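Local coordinates for protein probable thioesterase (Thermus thermophilus, PDB 1Z54) that probably hydrolyses fatty acyl-CoA thioesters, as a hotdog-fold member of the 4-hydroxybenzoyl-CoA thioesterase family, at residues 34-39 against 87-92. Numbering follows the deposited sequence.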
# COMPACT_ATOMS: atom_id res chain seq x y z
N VAL A 34 -12.90 -4.93 -11.10
CA VAL A 34 -13.75 -5.66 -10.17
C VAL A 34 -15.21 -5.18 -10.23
O VAL A 34 -16.16 -5.98 -10.19
CB VAL A 34 -13.20 -5.52 -8.72
CG1 VAL A 34 -14.29 -5.82 -7.71
CG2 VAL A 34 -12.00 -6.45 -8.53
N ASP A 35 -15.39 -3.87 -10.33
CA ASP A 35 -16.71 -3.26 -10.41
C ASP A 35 -17.37 -3.69 -11.73
O ASP A 35 -18.55 -4.03 -11.77
CB ASP A 35 -16.56 -1.74 -10.32
CG ASP A 35 -17.90 -1.01 -10.28
OD1 ASP A 35 -18.83 -1.49 -9.60
OD2 ASP A 35 -18.00 0.06 -10.90
N PHE A 36 -16.58 -3.69 -12.80
CA PHE A 36 -17.06 -4.08 -14.13
C PHE A 36 -17.59 -5.51 -14.07
O PHE A 36 -18.73 -5.78 -14.47
CB PHE A 36 -15.89 -3.97 -15.12
CG PHE A 36 -16.21 -4.43 -16.52
CD1 PHE A 36 -16.20 -5.77 -16.85
CD2 PHE A 36 -16.45 -3.49 -17.52
CE1 PHE A 36 -16.43 -6.18 -18.17
CE2 PHE A 36 -16.69 -3.89 -18.84
CZ PHE A 36 -16.68 -5.23 -19.17
N LEU A 37 -16.77 -6.42 -13.55
CA LEU A 37 -17.15 -7.82 -13.42
C LEU A 37 -18.39 -8.00 -12.55
O LEU A 37 -19.26 -8.82 -12.87
CB LEU A 37 -16.00 -8.62 -12.84
CG LEU A 37 -14.87 -8.93 -13.83
CD1 LEU A 37 -13.69 -9.52 -13.08
CD2 LEU A 37 -15.37 -9.91 -14.89
N GLU A 38 -18.49 -7.25 -11.46
CA GLU A 38 -19.66 -7.37 -10.60
C GLU A 38 -20.91 -6.91 -11.37
O GLU A 38 -21.88 -7.65 -11.47
CB GLU A 38 -19.46 -6.53 -9.33
CG GLU A 38 -20.69 -6.40 -8.45
CD GLU A 38 -20.37 -5.82 -7.07
OE1 GLU A 38 -20.07 -6.60 -6.15
OE2 GLU A 38 -20.41 -4.58 -6.91
N ARG A 39 -20.86 -5.70 -11.92
CA ARG A 39 -21.99 -5.16 -12.67
C ARG A 39 -22.46 -6.10 -13.77
O ARG A 39 -23.64 -6.10 -14.13
CB ARG A 39 -21.60 -3.80 -13.26
CG ARG A 39 -21.30 -2.78 -12.18
CD ARG A 39 -20.56 -1.56 -12.70
NE ARG A 39 -21.37 -0.72 -13.57
CZ ARG A 39 -20.99 0.49 -13.99
NH1 ARG A 39 -21.77 1.21 -14.78
NH2 ARG A 39 -19.82 0.98 -13.60
N LEU A 87 -8.06 -12.62 -21.33
CA LEU A 87 -8.88 -11.42 -21.38
C LEU A 87 -7.97 -10.20 -21.35
O LEU A 87 -6.88 -10.25 -20.78
CB LEU A 87 -9.81 -11.33 -20.16
CG LEU A 87 -10.42 -12.56 -19.51
CD1 LEU A 87 -9.35 -13.37 -18.79
CD2 LEU A 87 -11.47 -12.10 -18.51
N LEU A 88 -8.43 -9.11 -21.95
CA LEU A 88 -7.66 -7.86 -21.96
C LEU A 88 -8.59 -6.69 -21.70
O LEU A 88 -9.47 -6.40 -22.51
CB LEU A 88 -6.96 -7.67 -23.32
CG LEU A 88 -6.02 -6.46 -23.50
CD1 LEU A 88 -6.78 -5.15 -23.35
CD2 LEU A 88 -4.89 -6.52 -22.50
N PHE A 89 -8.38 -6.01 -20.58
CA PHE A 89 -9.18 -4.85 -20.23
C PHE A 89 -8.40 -3.60 -20.58
O PHE A 89 -7.18 -3.56 -20.48
CB PHE A 89 -9.50 -4.81 -18.73
CG PHE A 89 -10.40 -5.91 -18.27
CD1 PHE A 89 -9.89 -7.17 -18.01
CD2 PHE A 89 -11.77 -5.69 -18.11
CE1 PHE A 89 -10.72 -8.21 -17.61
CE2 PHE A 89 -12.61 -6.72 -17.70
CZ PHE A 89 -12.09 -7.98 -17.45
N ARG A 90 -9.13 -2.57 -21.01
CA ARG A 90 -8.52 -1.30 -21.34
C ARG A 90 -9.21 -0.26 -20.48
O ARG A 90 -10.42 -0.32 -20.27
CB ARG A 90 -8.68 -0.99 -22.82
CG ARG A 90 -7.67 -1.71 -23.69
CD ARG A 90 -7.53 -1.03 -25.03
NE ARG A 90 -6.24 -1.31 -25.65
CZ ARG A 90 -5.07 -0.96 -25.13
NH1 ARG A 90 -3.95 -1.27 -25.77
NH2 ARG A 90 -5.01 -0.31 -23.98
N TYR A 91 -8.44 0.70 -19.97
CA TYR A 91 -9.01 1.71 -19.10
C TYR A 91 -8.61 3.13 -19.40
O TYR A 91 -7.55 3.40 -19.95
CB TYR A 91 -8.62 1.44 -17.64
CG TYR A 91 -8.60 0.00 -17.21
CD1 TYR A 91 -7.60 -0.88 -17.65
CD2 TYR A 91 -9.53 -0.47 -16.28
CE1 TYR A 91 -7.53 -2.19 -17.16
CE2 TYR A 91 -9.46 -1.77 -15.79
CZ TYR A 91 -8.46 -2.62 -16.23
OH TYR A 91 -8.40 -3.90 -15.72
N ARG A 92 -9.48 4.05 -18.98
CA ARG A 92 -9.23 5.48 -19.11
C ARG A 92 -9.54 6.07 -17.74
O ARG A 92 -10.64 5.88 -17.21
CB ARG A 92 -10.12 6.12 -20.17
CG ARG A 92 -9.69 5.81 -21.60
CD ARG A 92 -10.59 6.44 -22.66
NE ARG A 92 -10.26 7.84 -22.92
CZ ARG A 92 -10.71 8.86 -22.21
NH1 ARG A 92 -11.53 8.65 -21.18
NH2 ARG A 92 -10.35 10.10 -22.52
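Phe36 and Phe89 make the closest contact between residues 34-39, the last turns of helix 24-39, and residues 87-92 of strand 86-95, a small worked example of an edge-to-face aromatic pair joining a helix to a sheet. Asp35, next to Phe36 on the helix, is hydrogen-bonded through OD2 to Thr5 OG1 of strand 3-8. One residue on, Phe36 turns its CB toward the strand. With CG anti to the backbone N (chi1 177°), the ring extends from the helix and offers its face to Phe89. The pair is T-shaped: the planes stand at 89° and the centroids lie 5.6 Å apart. Phe89 supplies the edge, and CE2 is the atom that leads, 3.8 Å from Phe36 CD1 and 3.9 Å from Phe36 CE1, so that one corner of the Phe89 ring meets one C-C bond of its partner. On the strand, CG of Phe89 stands anti to the carbonyl carbon (chi1 -66°), and the ring rises from the sheet to the helix. The Phe89 ring also meets the ring of His107, at a steep angle, while Phe36 also packs on Thr77 and on Leu129 of the C-terminal helix. Leu37 approaches Phe89 less closely and rests on Leu126. Arg39, the last residue of the helix, reaches back one turn to Asp35, with NH2 and OD2 3.4 Å apart in a salt bridge whose hydrogen bond is weak. No hydrogen bond crosses between the segments, although Arg33 of the same helix bonds Tyr91 OH; Phe36 and Phe89 meet through buried apolar carbon, close to the centre of the chain. In the hotdog fold a curved antiparallel sheet, here of strand order 1-3-4-5-2, wraps round a long helix, and this pair lies at that interface.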